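Local coordinates for protein N-acylethanolamine-hydrolyzing acid amidase subunit alpha (Caenorhabditis elegans, PDB 6DY3) that probably degrades bioactive fatty acid amides such as N-palmitoylethanolamine to ethanolamine and free fatty acids, as the alpha subunit of an autocatalytically cleaved alpha-beta amidase, at residues 17-22 / 26-31; 46-51 / 58-63. All coordinates share one frame; numbering follows the deposited sequence.

Contact 1 (17-22 / 26-31); sequences YEINLD and SQRWNQ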
loop_
_atom_site.group_PDB
_atom_site.type_symbol
_atom_site.label_atom_id
_atom_site.label_comp_id
_atom_site.label_asym_id
_atom_site.label_seq_id
_atom_site.Cartn_x
_atom_site.Cartn_y
_atom_site.Cartn_z
ATOM N N TYR A 17 8.764 4.329 -13.566
ATOM C CA TYR A 17 8.765 3.323 -14.619
ATOM C C TYR A 17 7.368 3.215 -15.206
ATOM O O TYR A 17 6.370 3.467 -14.525
ATOM C CB TYR A 17 9.195 1.934 -14.109
ATOM C CG TYR A 17 10.629 1.858 -13.640
ATOM C CD1 TYR A 17 11.642 1.475 -14.509
ATOM C CD2 TYR A 17 10.971 2.171 -12.329
ATOM C CE1 TYR A 17 12.952 1.409 -14.092
ATOM C CE2 TYR A 17 12.282 2.106 -11.900
ATOM C CZ TYR A 17 13.268 1.725 -12.787
ATOM O OH TYR A 17 14.577 1.662 -12.370
ATOM N N GLU A 18 7.309 2.830 -16.478
ATOM C CA GLU A 18 6.059 2.479 -17.137
ATOM C C GLU A 18 6.033 0.970 -17.324
ATOM O O GLU A 18 6.957 0.392 -17.907
ATOM C CB GLU A 18 5.906 3.195 -18.480
ATOM C CG GLU A 18 5.395 4.625 -18.370
ATOM C CD GLU A 18 5.167 5.277 -19.733
ATOM O OE1 GLU A 18 5.188 4.562 -20.758
ATOM O OE2 GLU A 18 4.970 6.509 -19.779
ATOM N N ILE A 19 4.999 0.335 -16.793
ATOM C CA ILE A 19 4.782 -1.095 -16.961
ATOM C C ILE A 19 3.738 -1.252 -18.056
ATOM O O ILE A 19 2.571 -0.881 -17.880
ATOM C CB ILE A 19 4.348 -1.761 -15.646
ATOM C CG1 ILE A 19 5.471 -1.668 -14.603
ATOM C CG2 ILE A 19 3.933 -3.218 -15.874
ATOM C CD1 ILE A 19 6.789 -2.299 -15.019
ATOM N N ASN A 20 4.165 -1.778 -19.200
ATOM C CA ASN A 20 3.285 -1.931 -20.350
ATOM C C ASN A 20 2.488 -3.218 -20.193
ATOM O O ASN A 20 3.054 -4.315 -20.230
ATOM C CB ASN A 20 4.092 -1.941 -21.643
ATOM C CG ASN A 20 3.238 -1.672 -22.862
ATOM O OD1 ASN A 20 2.026 -1.885 -22.846
ATOM N ND2 ASN A 20 3.865 -1.199 -23.925
ATOM N N LEU A 21 1.176 -3.085 -20.005
ATOM C CA LEU A 21 0.304 -4.248 -19.914
ATOM C C LEU A 21 0.107 -4.939 -21.254
ATOM O O LEU A 21 -0.418 -6.057 -21.280
ATOM C CB LEU A 21 -1.058 -3.840 -19.349
ATOM C CG LEU A 21 -1.043 -3.234 -17.947
ATOM C CD1 LEU A 21 -2.453 -2.835 -17.532
ATOM C CD2 LEU A 21 -0.438 -4.197 -16.939
ATOM N N ASP A 22 0.496 -4.303 -22.361
ATOM C CA ASP A 22 0.430 -4.947 -23.666
ATOM C C ASP A 22 1.575 -5.923 -23.893
ATOM O O ASP A 22 1.450 -6.817 -24.736
ATOM C CB ASP A 22 0.440 -3.895 -24.779
ATOM C CG ASP A 22 -0.766 -2.972 -24.732
ATOM O OD1 ASP A 22 -1.858 -3.428 -24.331
ATOM O OD2 ASP A 22 -0.619 -1.792 -25.112
ATOM N N SER A 26 5.815 -11.881 -18.538
ATOM C CA SER A 26 7.148 -12.273 -18.094
ATOM C C SER A 26 8.223 -11.241 -18.421
ATOM O O SER A 26 9.359 -11.392 -17.957
ATOM C CB SER A 26 7.527 -13.615 -18.715
ATOM O OG SER A 26 7.551 -13.532 -20.128
ATOM N N GLN A 27 7.904 -10.209 -19.201
ATOM C CA GLN A 27 8.884 -9.222 -19.631
ATOM C C GLN A 27 8.630 -7.838 -19.058
ATOM O O GLN A 27 9.418 -6.922 -19.315
ATOM C CB GLN A 27 8.894 -9.141 -21.165
ATOM C CG GLN A 27 9.000 -10.503 -21.817
ATOM C CD GLN A 27 10.284 -11.208 -21.439
ATOM O OE1 GLN A 27 11.372 -10.639 -21.553
ATOM N NE2 GLN A 27 10.156 -12.407 -20.878
ATOM N N ARG A 28 7.568 -7.665 -18.271
ATOM C CA ARG A 28 7.117 -6.327 -17.912
ATOM C C ARG A 28 8.050 -5.659 -16.906
ATOM O O ARG A 28 8.249 -4.439 -16.951
ATOM C CB ARG A 28 5.697 -6.401 -17.360
ATOM C CG ARG A 28 4.658 -6.799 -18.388
ATOM C CD ARG A 28 3.303 -7.000 -17.741
ATOM N NE ARG A 28 2.307 -7.475 -18.694
ATOM C CZ ARG A 28 1.047 -7.758 -18.378
ATOM N NH1 ARG A 28 0.622 -7.614 -17.129
ATOM N NH2 ARG A 28 0.208 -8.186 -19.311
ATOM N N TRP A 29 8.613 -6.432 -15.981
ATOM C CA TRP A 29 9.425 -5.886 -14.906
ATOM C C TRP A 29 10.917 -5.994 -15.186
ATOM O O TRP A 29 11.723 -5.772 -14.277
ATOM C CB TRP A 29 9.087 -6.596 -13.593
ATOM C CG TRP A 29 7.665 -6.416 -13.184
ATOM C CD1 TRP A 29 6.633 -7.291 -13.383
ATOM C CD2 TRP A 29 7.106 -5.281 -12.514
ATOM N NE1 TRP A 29 5.468 -6.769 -12.872
ATOM C CE2 TRP A 29 5.733 -5.536 -12.336
ATOM C CE3 TRP A 29 7.636 -4.074 -12.045
ATOM C CZ2 TRP A 29 4.886 -4.630 -11.708
ATOM C CZ3 TRP A 29 6.792 -3.178 -11.422
ATOM C CH2 TRP A 29 5.435 -3.458 -11.259
ATOM N N ASN A 30 11.305 -6.305 -16.425
ATOM C CA ASN A 30 12.717 -6.517 -16.731
ATOM C C ASN A 30 13.554 -5.297 -16.360
ATOM O O ASN A 30 14.586 -5.419 -15.690
ATOM C CB ASN A 30 12.890 -6.850 -18.212
ATOM C CG ASN A 30 12.205 -8.139 -18.606
ATOM O OD1 ASN A 30 11.824 -8.943 -17.762
ATOM N ND2 ASN A 30 12.035 -8.336 -19.902
ATOM N N GLN A 31 13.129 -4.109 -16.793
ATOM C CA GLN A 31 13.938 -2.917 -16.568
ATOM C C GLN A 31 14.013 -2.571 -15.088
ATOM O O GLN A 31 15.067 -2.155 -14.592
ATOM C CB GLN A 31 13.371 -1.748 -17.370
ATOM C CG GLN A 31 14.341 -0.607 -17.572
ATOM C CD GLN A 31 15.622 -1.049 -18.258
ATOM O OE1 GLN A 31 15.595 -1.582 -19.372
ATOM N NE2 GLN A 31 16.754 -0.831 -17.592
HETATM O O HOH W 1 6.587 -2.999 -19.271
#
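Two flat groups each receive a neighbour on one face: the W29 indole takes the I19 side chain, and the R28 guanidinium takes L21. I19 CD1 sits 3.8 Å from the centroid of the six-membered ring of W29, 21° off the ring normal, a CH-pi contact displaced toward CE3. I19 crosses the indole at about a right angle, its CG1 3.8 Å from W29 CZ3, while the other branch, CG2, turns to R28 CB at 3.9 Å. With CG1 beside the backbone N (chi1 -65°) and CG2 anti to it, the two branches of I19 serve two partners. Over the centre of the guanidinium lies L21 CA, and L21 CD2 reaches NH1 of R28 at 3.6 Å. The arginine runs extended from CG to NE past the backbone of N20 and L21, with its CG 3.5 Å from N20 O. Its charge is met from helix 72-85, where NH1 forms salt bridges with E73 and E77; NE donates a hydrogen bond to E23 O. E77 also accepts from W29 NE1, so one carboxylate ties both flat groups to that helix. A water connects the backbones, accepting from N20 N at 2.7 Å and donating to R28 O. N20 OD1 accepts from D22 N at 2.9 Å, an Asx turn at the end of the strand, and W29 occupies the N-cap position of helix 30-36. Residues 17-20 pair in a parallel ladder with the beta subunit: this is a strand-loop-helix connection whose sheet continues across the heterodimer interface, consistent with the family's Ntn-hydrolase fold.

Contact 2 (46-51 / 58-63); sequences ETKKYI and FVWWAA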
loop_
_atom_site.group_PDB
_atom_site.type_symbol
_atom_site.label_atom_id
_atom_site.label_comp_id
_atom_site.label_asym_id
_atom_site.label_seq_id
_atom_site.Cartn_x
_atom_site.Cartn_y
_atom_site.Cartn_z
ATOM N N GLU A 46 17.247 -10.465 3.865
ATOM C CA GLU A 46 16.864 -9.748 5.073
ATOM C C GLU A 46 15.368 -9.848 5.353
ATOM O O GLU A 46 14.960 -9.839 6.520
ATOM C CB GLU A 46 17.278 -8.279 4.960
ATOM C CG GLU A 46 17.255 -7.538 6.283
ATOM C CD GLU A 46 18.154 -8.188 7.326
ATOM O OE1 GLU A 46 19.259 -8.653 6.963
ATOM O OE2 GLU A 46 17.751 -8.239 8.507
ATOM N N THR A 47 14.541 -9.940 4.308
ATOM C CA THR A 47 13.101 -10.080 4.509
ATOM C C THR A 47 12.751 -11.434 5.115
ATOM O O THR A 47 11.883 -11.518 5.993
ATOM C CB THR A 47 12.359 -9.886 3.185
ATOM O OG1 THR A 47 12.706 -8.618 2.629
ATOM C CG2 THR A 47 10.853 -9.933 3.394
ATOM N N LYS A 48 13.403 -12.506 4.649
ATOM C CA LYS A 48 13.099 -13.841 5.152
ATOM C C LYS A 48 13.284 -13.926 6.659
ATOM O O LYS A 48 12.544 -14.648 7.337
ATOM C CB LYS A 48 13.989 -14.880 4.465
ATOM C CG LYS A 48 13.758 -15.035 2.963
ATOM C CD LYS A 48 14.401 -16.317 2.426
ATOM C CE LYS A 48 15.899 -16.384 2.725
ATOM N NZ LYS A 48 16.485 -17.691 2.316
ATOM N N LYS A 49 14.255 -13.190 7.200
ATOM C CA LYS A 49 14.509 -13.220 8.633
ATOM C C LYS A 49 13.302 -12.774 9.448
ATOM O O LYS A 49 13.221 -13.096 10.637
ATOM C CB LYS A 49 15.707 -12.331 8.945
ATOM C CG LYS A 49 16.985 -12.784 8.269
ATOM C CD LYS A 49 18.141 -11.865 8.607
ATOM C CE LYS A 49 19.396 -12.247 7.839
ATOM N NZ LYS A 49 20.520 -11.301 8.101
ATOM N N TYR A 50 12.367 -12.038 8.846
ATOM C CA TYR A 50 11.188 -11.582 9.567
ATOM C C TYR A 50 10.096 -12.638 9.647
ATOM O O TYR A 50 9.160 -12.475 10.436
ATOM C CB TYR A 50 10.625 -10.325 8.907
ATOM C CG TYR A 50 11.440 -9.073 9.169
ATOM C CD1 TYR A 50 11.105 -8.203 10.197
ATOM C CD2 TYR A 50 12.544 -8.762 8.380
ATOM C CE1 TYR A 50 11.844 -7.054 10.430
ATOM C CE2 TYR A 50 13.288 -7.616 8.606
ATOM C CZ TYR A 50 12.933 -6.765 9.631
ATOM O OH TYR A 50 13.671 -5.625 9.856
ATOM N N ILE A 51 10.178 -13.690 8.844
ATOM C CA ILE A 51 9.191 -14.771 8.907
ATOM C C ILE A 51 9.485 -15.626 10.137
ATOM O O ILE A 51 10.638 -16.049 10.320
ATOM C CB ILE A 51 9.232 -15.618 7.635
ATOM C CG1 ILE A 51 9.081 -14.741 6.389
ATOM C CG2 ILE A 51 8.119 -16.662 7.664
ATOM C CD1 ILE A 51 9.217 -15.491 5.074
ATOM N N PHE A 58 6.820 -24.123 6.114
ATOM C CA PHE A 58 5.516 -24.157 5.462
ATOM C C PHE A 58 5.407 -23.115 4.358
ATOM O O PHE A 58 4.823 -23.386 3.303
ATOM C CB PHE A 58 4.397 -23.935 6.475
ATOM C CG PHE A 58 3.043 -23.862 5.837
ATOM C CD1 PHE A 58 2.479 -22.633 5.519
ATOM C CD2 PHE A 58 2.358 -25.020 5.497
ATOM C CE1 PHE A 58 1.244 -22.562 4.909
ATOM C CE2 PHE A 58 1.119 -24.954 4.890
ATOM C CZ PHE A 58 0.563 -23.722 4.593
ATOM N N VAL A 59 5.947 -21.917 4.585
ATOM C CA VAL A 59 5.850 -20.854 3.588
ATOM C C VAL A 59 6.523 -21.285 2.293
ATOM O O VAL A 59 5.970 -21.123 1.199
ATOM C CB VAL A 59 6.456 -19.547 4.135
ATOM C CG1 VAL A 59 6.594 -18.501 3.035
ATOM C CG2 VAL A 59 5.592 -19.000 5.261
ATOM N N TRP A 60 7.725 -21.849 2.395
ATOM C CA TRP A 60 8.431 -22.257 1.188
ATOM C C TRP A 60 7.686 -23.376 0.473
ATOM O O TRP A 60 7.619 -23.394 -0.762
ATOM C CB TRP A 60 9.859 -22.680 1.528
ATOM C CG TRP A 60 10.577 -21.686 2.400
ATOM C CD1 TRP A 60 11.371 -21.963 3.473
ATOM C CD2 TRP A 60 10.544 -20.256 2.285
ATOM N NE1 TRP A 60 11.842 -20.795 4.029
ATOM C CE2 TRP A 60 11.347 -19.735 3.318
ATOM C CE3 TRP A 60 9.914 -19.366 1.408
ATOM C CZ2 TRP A 60 11.539 -18.371 3.497
ATOM C CZ3 TRP A 60 10.107 -18.013 1.587
ATOM C CH2 TRP A 60 10.913 -17.526 2.624
ATOM N N TRP A 61 7.101 -24.309 1.227
ATOM C CA TRP A 61 6.334 -25.382 0.605
ATOM C C TRP A 61 5.100 -24.832 -0.103
ATOM O O TRP A 61 4.825 -25.182 -1.256
ATOM C CB TRP A 61 5.926 -26.415 1.653
ATOM C CG TRP A 61 4.999 -27.444 1.103
ATOM C CD1 TRP A 61 5.347 -28.569 0.426
ATOM C CD2 TRP A 61 3.570 -27.430 1.154
ATOM N NE1 TRP A 61 4.225 -29.266 0.057
ATOM C CE2 TRP A 61 3.120 -28.586 0.493
ATOM C CE3 TRP A 61 2.628 -26.555 1.698
ATOM C CZ2 TRP A 61 1.772 -28.893 0.361
ATOM C CZ3 TRP A 61 1.291 -26.860 1.569
ATOM C CH2 TRP A 61 0.874 -28.020 0.906
ATOM N N ALA A 62 4.334 -23.981 0.582
ATOM C CA ALA A 62 3.128 -23.411 -0.011
ATOM C C ALA A 62 3.459 -22.489 -1.179
ATOM O O ALA A 62 2.708 -22.429 -2.160
ATOM C CB ALA A 62 2.329 -22.656 1.051
ATOM N N ALA A 63 4.575 -21.765 -1.098
ATOM C CA ALA A 63 4.904 -20.800 -2.139
ATOM C C ALA A 63 5.244 -21.460 -3.469
ATOM O O ALA A 63 5.109 -20.819 -4.516
ATOM C CB ALA A 63 6.070 -19.923 -1.685
#
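K48 lays the aliphatic part of its side chain across the end of the W60 indole, the two meeting at about a right angle. CD of the lysine is 3.7 Å from W60 CZ2, and K48 CG lies 3.8 Å from W60 CH2. A bend at chi3 (-57°) lets the methylenes stay against CZ2 and CH2 of W60 while the amine leaves for E91 of helix 89-97, with which NZ forms a salt bridge; W60 also touches E91. From the opposite direction to the indole comes I51, whose CD1 stands 3.6 Å from W60 CH2. Its other branch meets V59 tip to tip, I51 CG2 to V59 CG2 at 4.2 Å. This is a helix-loop-helix connection: helix 40-48 runs into a type I turn, K48 to I51, from which the chain passes into helix 56-63. I51 N bonds K48 O within that turn, and I51 O accepts from the Q56 side chain. Were a serine to stand in place of K48, E91 would probably be left without its positive mate and the end of the indole without its methylene neighbours. V59 packs on F84 of the beta subunit as well, while I51 touches V101.

Contacts 1 and 2 lie on opposite sides of the chain's centre, their own centres 26 Å apart and their nearest atoms about 16 Å apart. Contact 1 is largely buried and joins a strand to the start of helix 30-36; contact 2 is partly buried and joins the end of helix 40-48 and the turn after it to helix 56-63. No element is common to both. In both, a basic side chain pairs with acid from a later helix, two glutamates in contact 1 and one in contact 2; the contact 1 tryptophan also hydrogen-bonds one of them, while that of contact 2 only packs on its own. The first adds bridging water and sheet pairing with the beta subunit; the second meets that subunit through side chains.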